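Local coordinates for divalent-cation tolerance protein CutA (Thermus thermophilus, PDB 1NZA) that probably binds copper and takes part in resistance toward heavy metals as a homotrimer, at residues 3-8 against 82-87; 30-35 against 56-61; 37-42 against 50-55. All blocks are in the same frame, centred on the assembly; numbering follows the deposited sequence.

Contact 1 (3-8 against 82-87); sequences EVVLIT and IVALPI. With NA (sodium ion), chain B.
Residues 3-8 and 82-86 run antiparallel at 154° between their short axes, joined by two reciprocal pairs of backbone hydrogen bonds: Val4 with Leu85 and Leu6 with Val83. The tightest is Leu6 N to Val83 O at 2.8 Å, which meets the carbonyl almost along its C=O axis. Strand 82-86 is outermost in the sheet of this chain, but Val83 and Ala84 pair with a strand of the second subunit, so the sheet runs on across the interface. On the face of Val4, Leu6, Val83 and Leu85, Val83 CG2 sits in the crowded position between backbone N and carbonyl carbon and presses on Leu6 CB at 3.6 Å. Beyond it, Leu6 CD1 meets Leu85 CD1 at 4.2 Å, while the Val4 and Ile87 side chains cross at about a right angle, CG2 to CD1 3.8 Å. Pro86 of the second subunit and Leu85 of the third pack on Leu85. The other face carries Val5, Ile7, Ile82 and Ala84; Val5 CG2 lies 3.7 Å from Ala84 CB, and helix 64-74 covers it through Phe64 and Val71. Glu3 lays its carboxylate over Ala84, CD to CB at 3.6 Å. At the far end, Thr8 OG1 coordinates a sodium ion at 2.3 Å. The pair is thus apolar along its length, with a sodium-binding hydroxyl at one end and at the other a buried carboxylate that, close to Glu89 of the second subunit, may have a raised pKa.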
# COMPACT_ATOMS: atom_id res chain seq x y z
N GLU A 3 -5.65 -1.16 -11.47
CA GLU A 3 -5.79 -0.74 -10.09
C GLU A 3 -5.17 -1.72 -9.11
O GLU A 3 -5.00 -2.90 -9.42
CB GLU A 3 -7.27 -0.62 -9.72
CG GLU A 3 -8.04 0.47 -10.42
CD GLU A 3 -9.54 0.37 -10.15
OE1 GLU A 3 -10.19 1.43 -10.05
OE2 GLU A 3 -10.06 -0.76 -10.06
N VAL A 4 -4.82 -1.21 -7.93
CA VAL A 4 -4.31 -2.04 -6.84
C VAL A 4 -5.43 -1.94 -5.81
O VAL A 4 -5.67 -0.86 -5.25
CB VAL A 4 -3.01 -1.50 -6.22
CG1 VAL A 4 -2.67 -2.31 -4.97
CG2 VAL A 4 -1.86 -1.59 -7.22
N VAL A 5 -6.12 -3.04 -5.58
CA VAL A 5 -7.23 -3.07 -4.63
C VAL A 5 -6.81 -3.59 -3.28
O VAL A 5 -6.15 -4.63 -3.19
CB VAL A 5 -8.39 -3.92 -5.19
CG1 VAL A 5 -9.45 -4.14 -4.13
CG2 VAL A 5 -8.99 -3.24 -6.40
N LEU A 6 -7.17 -2.87 -2.23
CA LEU A 6 -6.85 -3.28 -0.86
C LEU A 6 -8.07 -3.93 -0.23
O LEU A 6 -9.19 -3.43 -0.37
CB LEU A 6 -6.44 -2.07 -0.01
CG LEU A 6 -5.33 -1.16 -0.52
CD1 LEU A 6 -4.94 -0.16 0.57
CD2 LEU A 6 -4.13 -1.97 -0.92
N ILE A 7 -7.85 -5.04 0.46
CA ILE A 7 -8.93 -5.76 1.14
C ILE A 7 -8.31 -6.32 2.41
O ILE A 7 -7.20 -6.85 2.37
CB ILE A 7 -9.42 -6.97 0.32
CG1 ILE A 7 -9.92 -6.53 -1.06
CG2 ILE A 7 -10.56 -7.69 1.06
CD1 ILE A 7 -10.18 -7.68 -2.01
N THR A 8 -8.99 -6.17 3.55
CA THR A 8 -8.45 -6.77 4.76
C THR A 8 -9.38 -7.91 5.12
O THR A 8 -10.58 -7.86 4.83
CB THR A 8 -8.34 -5.76 5.91
OG1 THR A 8 -9.56 -5.01 6.01
CG2 THR A 8 -7.17 -4.81 5.68
N ILE A 82 -13.03 -2.82 0.70
CA ILE A 82 -12.61 -3.05 -0.67
C ILE A 82 -12.38 -1.67 -1.27
O ILE A 82 -13.34 -1.00 -1.65
CB ILE A 82 -13.69 -3.76 -1.52
CG1 ILE A 82 -14.22 -4.99 -0.79
CG2 ILE A 82 -13.09 -4.18 -2.87
CD1 ILE A 82 -15.31 -5.73 -1.55
N VAL A 83 -11.13 -1.24 -1.34
CA VAL A 83 -10.82 0.08 -1.90
C VAL A 83 -9.80 -0.04 -3.02
O VAL A 83 -8.80 -0.74 -2.88
CB VAL A 83 -10.28 1.04 -0.82
CG1 VAL A 83 -11.29 1.15 0.34
CG2 VAL A 83 -8.93 0.56 -0.32
N ALA A 84 -10.06 0.63 -4.13
CA ALA A 84 -9.16 0.59 -5.28
C ALA A 84 -8.33 1.85 -5.41
O ALA A 84 -8.85 2.96 -5.32
CB ALA A 84 -9.97 0.37 -6.56
N LEU A 85 -7.02 1.67 -5.60
CA LEU A 85 -6.10 2.79 -5.78
C LEU A 85 -5.69 2.76 -7.24
O LEU A 85 -5.35 1.71 -7.78
CB LEU A 85 -4.86 2.61 -4.90
CG LEU A 85 -5.14 2.35 -3.42
CD1 LEU A 85 -3.81 2.18 -2.70
CD2 LEU A 85 -5.92 3.50 -2.81
N PRO A 86 -5.70 3.91 -7.92
CA PRO A 86 -5.33 3.90 -9.33
C PRO A 86 -3.84 3.74 -9.62
O PRO A 86 -3.01 4.28 -8.91
CB PRO A 86 -5.86 5.25 -9.82
CG PRO A 86 -5.57 6.14 -8.64
CD PRO A 86 -5.98 5.28 -7.45
N ILE A 87 -3.52 2.97 -10.66
CA ILE A 87 -2.14 2.78 -11.07
C ILE A 87 -1.87 3.84 -12.14
O ILE A 87 -2.42 3.78 -13.25
CB ILE A 87 -1.89 1.37 -11.66
CG1 ILE A 87 -2.00 0.32 -10.54
CG2 ILE A 87 -0.52 1.31 -12.34
CD1 ILE A 87 -1.86 -1.12 -10.99
NA NA B . -10.36 -4.44 8.08
O HOH W 1 -9.47 -2.13 7.53
O HOH W 2 -11.09 -3.68 10.24

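Contact 2 (30-35 against 56-61); sequences CVNIVP and LVKTTT
The paired strands of this beta hairpin, 30-42 and 47-60, form two of the four strands of the sheet in a ferredoxin-like alpha/beta sandwich, the fold of the GlnB-like clan; residues 30-35 and 56-60 run nearly antiparallel. Asn32 and Leu56 satisfy each other's backbone completely: Asn32 N reaches Leu56 O at 2.8 Å, and the return bond from Leu56 N to Asn32 O is as short, both lying in the acceptor's carbonyl plane. Lys58 N gives a third, nearly straight bond to Cys30 O at 3.0 Å, with 171° at the hydrogen. Cys30 N, by contrast, is buried with no partner in the model. Beside these bonds Val31 and Val57, a non-hydrogen-bonded pair, stand side by side, CG2 to CG1 4.0 Å, facing helix 12-24, whose Ala19 and Val23 pack on Val31.

The opposite face carries Cys30, Asn32, Leu56 and Lys58, and holds the polar side-chain contacts. Lys58 CG lies beside its own backbone N, 3.7 Å from Cys30 CB; bends at chi2 and chi4 then bring NZ to Asn32. There NZ has two anchors, Asn32 OD1 and a salt bridge to Glu81 of the third subunit, which probably keeps the buried amine charged. Asn32 spends its other amide atom, ND2, on a weak bond to Ser39 of that same subunit, so both ends of the amide are used. The sheet also runs on into the third subunit along residues 30-33. Lys58 NZ approaches Asn32 OD1 at 2.7 Å from above the amide plane, 34° out of it.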
# COMPACT_ATOMS: atom_id res chain seq x y z
N CYS A 30 -2.85 -10.99 -10.03
CA CYS A 30 -1.95 -11.25 -8.91
C CYS A 30 -2.55 -10.76 -7.61
O CYS A 30 -3.29 -9.77 -7.59
CB CYS A 30 -0.62 -10.54 -9.16
SG CYS A 30 0.58 -10.69 -7.82
N VAL A 31 -2.25 -11.45 -6.52
CA VAL A 31 -2.74 -11.04 -5.21
C VAL A 31 -1.62 -11.26 -4.20
O VAL A 31 -1.06 -12.36 -4.13
CB VAL A 31 -3.97 -11.85 -4.76
CG1 VAL A 31 -4.35 -11.45 -3.34
CG2 VAL A 31 -5.14 -11.60 -5.70
N ASN A 32 -1.29 -10.22 -3.43
CA ASN A 32 -0.25 -10.33 -2.41
C ASN A 32 -0.94 -10.36 -1.05
O ASN A 32 -1.83 -9.55 -0.80
CB ASN A 32 0.69 -9.11 -2.41
CG ASN A 32 1.35 -8.87 -3.74
OD1 ASN A 32 1.36 -7.74 -4.23
ND2 ASN A 32 1.93 -9.92 -4.32
N ILE A 33 -0.53 -11.27 -0.18
CA ILE A 33 -1.09 -11.36 1.16
C ILE A 33 -0.04 -10.92 2.16
O ILE A 33 1.05 -11.49 2.22
CB ILE A 33 -1.51 -12.81 1.50
CG1 ILE A 33 -2.56 -13.29 0.50
CG2 ILE A 33 -2.03 -12.88 2.95
CD1 ILE A 33 -2.94 -14.76 0.67
N VAL A 34 -0.37 -9.88 2.94
CA VAL A 34 0.54 -9.37 3.96
C VAL A 34 -0.06 -9.74 5.32
O VAL A 34 -1.11 -9.24 5.70
CB VAL A 34 0.67 -7.84 3.87
CG1 VAL A 34 1.65 -7.34 4.92
CG2 VAL A 34 1.11 -7.45 2.46
N PRO A 35 0.60 -10.63 6.06
CA PRO A 35 0.05 -11.02 7.37
C PRO A 35 0.43 -10.11 8.53
O PRO A 35 1.20 -9.17 8.38
CB PRO A 35 0.61 -12.43 7.55
CG PRO A 35 1.99 -12.28 6.97
CD PRO A 35 1.76 -11.47 5.70
N LEU A 56 -3.37 -7.29 -1.40
CA LEU A 56 -3.09 -6.25 -2.40
C LEU A 56 -3.43 -6.94 -3.71
O LEU A 56 -2.72 -7.86 -4.13
CB LEU A 56 -1.62 -5.83 -2.39
CG LEU A 56 -1.06 -5.20 -1.11
CD1 LEU A 56 0.38 -4.73 -1.34
CD2 LEU A 56 -1.91 -4.04 -0.72
N VAL A 57 -4.51 -6.50 -4.35
CA VAL A 57 -4.99 -7.12 -5.59
C VAL A 57 -4.72 -6.31 -6.85
O VAL A 57 -5.16 -5.17 -6.95
CB VAL A 57 -6.51 -7.37 -5.49
CG1 VAL A 57 -6.98 -8.21 -6.68
CG2 VAL A 57 -6.83 -8.07 -4.17
N LYS A 58 -4.03 -6.91 -7.82
CA LYS A 58 -3.73 -6.25 -9.09
C LYS A 58 -4.85 -6.58 -10.07
O LYS A 58 -4.96 -7.72 -10.53
CB LYS A 58 -2.40 -6.75 -9.64
CG LYS A 58 -1.32 -6.91 -8.58
CD LYS A 58 -1.02 -5.62 -7.84
CE LYS A 58 -0.35 -5.91 -6.51
NZ LYS A 58 0.76 -6.90 -6.68
N THR A 59 -5.67 -5.59 -10.40
CA THR A 59 -6.81 -5.83 -11.29
C THR A 59 -7.11 -4.62 -12.18
O THR A 59 -6.24 -3.78 -12.39
CB THR A 59 -8.04 -6.19 -10.44
OG1 THR A 59 -9.15 -6.53 -11.30
CG2 THR A 59 -8.42 -5.03 -9.55
N THR A 60 -8.32 -4.55 -12.72
CA THR A 60 -8.72 -3.44 -13.59
C THR A 60 -10.12 -2.93 -13.22
O THR A 60 -10.89 -3.61 -12.54
CB THR A 60 -8.75 -3.86 -15.07
OG1 THR A 60 -9.84 -4.77 -15.29
CG2 THR A 60 -7.45 -4.54 -15.45
N THR A 61 -10.44 -1.73 -13.69
CA THR A 61 -11.74 -1.14 -13.40
C THR A 61 -12.87 -1.95 -14.03
O THR A 61 -14.00 -1.93 -13.54
CB THR A 61 -11.83 0.31 -13.94
OG1 THR A 61 -11.44 0.33 -15.32
CG2 THR A 61 -10.93 1.22 -13.14

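Contact 3 (37-42 against 50-55); sequences LTSIYR and DQELLL. With NA (sodium ion), chain C; NA (sodium ion), chain B.
The Tyr41 ring turns its edge to Asp50: Asp50 CB lies in the ring plane, 3.9 Å from Tyr41 CE1, and the carboxylate is tilted 58° to the ring. The hydroxyl OH donates to a water that in turn donates to Asp50 OD2 and Glu52 OE2. Asp50 OD1 coordinates one sodium at 2.2 Å; the same oxygen accepts a hydrogen bond from Gln51 N, which comes from above the carboxylate plane. Glu52 grips a second sodium with both oxygens, OE1 and OE2 each at 2.4 Å; Thr8 and two waters complete its five ligands. Ser39 OG, beside its backbone N at chi1 -60°, donates a very short bond of 2.5 Å to Glu52 OE1 from above the carboxylate plane, which helps to orient the carboxylate, already held by the ion. Four backbone hydrogen bonds pair Leu37 with Glu52 and Ser39 with Asp50, and Leu37 CD2 packs on Leu54 CB at 3.8 Å. Residues 38-41 also pair with a strand of the second subunit. Two carboxylates on one strand, linked by a water, each bind a sodium ion, which probably offsets their charge, consistent with the affinity of CutA proteins for metal ions.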
# COMPACT_ATOMS: atom_id res chain seq x y z
N LEU A 37 -1.40 -7.83 10.55
CA LEU A 37 -1.89 -6.48 10.78
C LEU A 37 -2.71 -6.32 12.05
O LEU A 37 -3.32 -7.27 12.52
CB LEU A 37 -2.78 -6.03 9.62
CG LEU A 37 -2.19 -5.32 8.41
CD1 LEU A 37 -1.29 -6.28 7.65
CD2 LEU A 37 -3.34 -4.83 7.53
N THR A 38 -2.69 -5.11 12.59
CA THR A 38 -3.50 -4.76 13.75
C THR A 38 -4.40 -3.69 13.16
O THR A 38 -3.91 -2.74 12.55
CB THR A 38 -2.68 -4.10 14.87
OG1 THR A 38 -1.84 -5.08 15.49
CG2 THR A 38 -3.61 -3.51 15.93
N SER A 39 -5.71 -3.84 13.30
CA SER A 39 -6.61 -2.84 12.74
C SER A 39 -7.40 -2.16 13.85
O SER A 39 -7.94 -2.81 14.74
CB SER A 39 -7.55 -3.49 11.73
OG SER A 39 -6.80 -4.07 10.67
N ILE A 40 -7.44 -0.83 13.79
CA ILE A 40 -8.14 -0.04 14.78
C ILE A 40 -9.16 0.81 14.03
O ILE A 40 -8.79 1.65 13.20
CB ILE A 40 -7.15 0.85 15.57
CG1 ILE A 40 -6.12 -0.05 16.28
CG2 ILE A 40 -7.89 1.69 16.59
CD1 ILE A 40 -5.05 0.70 17.04
N TYR A 41 -10.44 0.58 14.30
CA TYR A 41 -11.49 1.33 13.62
C TYR A 41 -12.66 1.71 14.51
O TYR A 41 -12.80 1.23 15.63
CB TYR A 41 -12.00 0.53 12.42
CG TYR A 41 -12.39 -0.90 12.72
CD1 TYR A 41 -11.42 -1.89 12.91
CD2 TYR A 41 -13.73 -1.27 12.81
CE1 TYR A 41 -11.77 -3.21 13.18
CE2 TYR A 41 -14.10 -2.59 13.07
CZ TYR A 41 -13.11 -3.55 13.26
OH TYR A 41 -13.48 -4.85 13.52
N ARG A 42 -13.52 2.58 13.99
CA ARG A 42 -14.68 3.02 14.75
C ARG A 42 -15.89 2.15 14.47
O ARG A 42 -16.17 1.80 13.33
CB ARG A 42 -15.01 4.48 14.42
CG ARG A 42 -16.28 4.97 15.08
CD ARG A 42 -16.40 6.47 14.94
NE ARG A 42 -15.34 7.16 15.67
CZ ARG A 42 -15.20 7.13 17.00
NH1 ARG A 42 -16.06 6.45 17.74
NH2 ARG A 42 -14.20 7.78 17.57
N ASP A 50 -8.80 -5.27 15.88
CA ASP A 50 -8.92 -6.59 15.29
C ASP A 50 -7.58 -7.02 14.70
O ASP A 50 -6.70 -6.19 14.49
CB ASP A 50 -9.99 -6.55 14.19
CG ASP A 50 -10.43 -7.92 13.77
OD1 ASP A 50 -10.10 -8.87 14.49
OD2 ASP A 50 -11.10 -8.06 12.73
N GLN A 51 -7.41 -8.32 14.49
CA GLN A 51 -6.19 -8.85 13.90
C GLN A 51 -6.58 -9.21 12.47
O GLN A 51 -7.56 -9.91 12.25
CB GLN A 51 -5.73 -10.11 14.62
CG GLN A 51 -5.42 -9.89 16.07
CD GLN A 51 -4.93 -11.16 16.72
OE1 GLN A 51 -3.85 -11.66 16.39
NE2 GLN A 51 -5.73 -11.71 17.63
N GLU A 52 -5.80 -8.73 11.50
CA GLU A 52 -6.14 -8.98 10.10
C GLU A 52 -4.94 -9.22 9.20
O GLU A 52 -3.79 -9.15 9.64
CB GLU A 52 -6.89 -7.78 9.52
CG GLU A 52 -8.18 -7.40 10.23
CD GLU A 52 -8.94 -6.35 9.46
OE1 GLU A 52 -8.38 -5.26 9.22
OE2 GLU A 52 -10.10 -6.62 9.08
N LEU A 53 -5.24 -9.51 7.94
CA LEU A 53 -4.24 -9.70 6.91
C LEU A 53 -4.69 -8.79 5.79
O LEU A 53 -5.89 -8.55 5.61
CB LEU A 53 -4.20 -11.14 6.41
CG LEU A 53 -3.67 -12.17 7.40
CD1 LEU A 53 -4.79 -12.69 8.27
CD2 LEU A 53 -3.03 -13.30 6.62
N LEU A 54 -3.73 -8.27 5.03
CA LEU A 54 -4.03 -7.36 3.94
C LEU A 54 -3.84 -8.05 2.61
O LEU A 54 -2.87 -8.76 2.40
CB LEU A 54 -3.09 -6.15 4.01
CG LEU A 54 -3.14 -5.12 2.87
CD1 LEU A 54 -4.44 -4.34 2.94
CD2 LEU A 54 -1.96 -4.17 2.99
N LEU A 55 -4.78 -7.84 1.69
CA LEU A 55 -4.65 -8.40 0.36
C LEU A 55 -4.42 -7.21 -0.58
O LEU A 55 -5.15 -6.22 -0.51
CB LEU A 55 -5.93 -9.10 -0.10
CG LEU A 55 -6.58 -10.21 0.74
CD1 LEU A 55 -7.50 -11.02 -0.17
CD2 LEU A 55 -5.54 -11.11 1.35
NA NA C . -10.68 -11.02 14.45
NA NA B . -10.36 -4.44 8.08
O HOH W 3 -12.11 -6.03 11.44
O HOH W 4 -12.10 -10.55 12.57
O HOH W 5 -9.03 -11.81 12.95
O HOH W 1 -9.47 -2.13 7.53
O HOH W 2 -11.09 -3.68 10.24

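In the fold
All three contacts belong to one four-stranded antiparallel sheet, and strand 47-60 ties them together: contacts 2 and 3 share the hairpin 30-42/47-60, while contact 1 adjoins both through strand 2-9, with Val5 N meeting Val57 O and Ile7 O meeting Leu55 N. Contacts 1 and 2 are buried near the centre of the chain, about 8 Å apart between centres; contact 3 lies farther out, only partly buried. Chemistry follows place. Aliphatic side chains dominate contact 1, contact 2 adds a buried lysine held across a subunit boundary, and contact 3 is rich in carboxylates, water and sodium. Thr8 and Glu52 bring contacts 1 and 3 together at one ion.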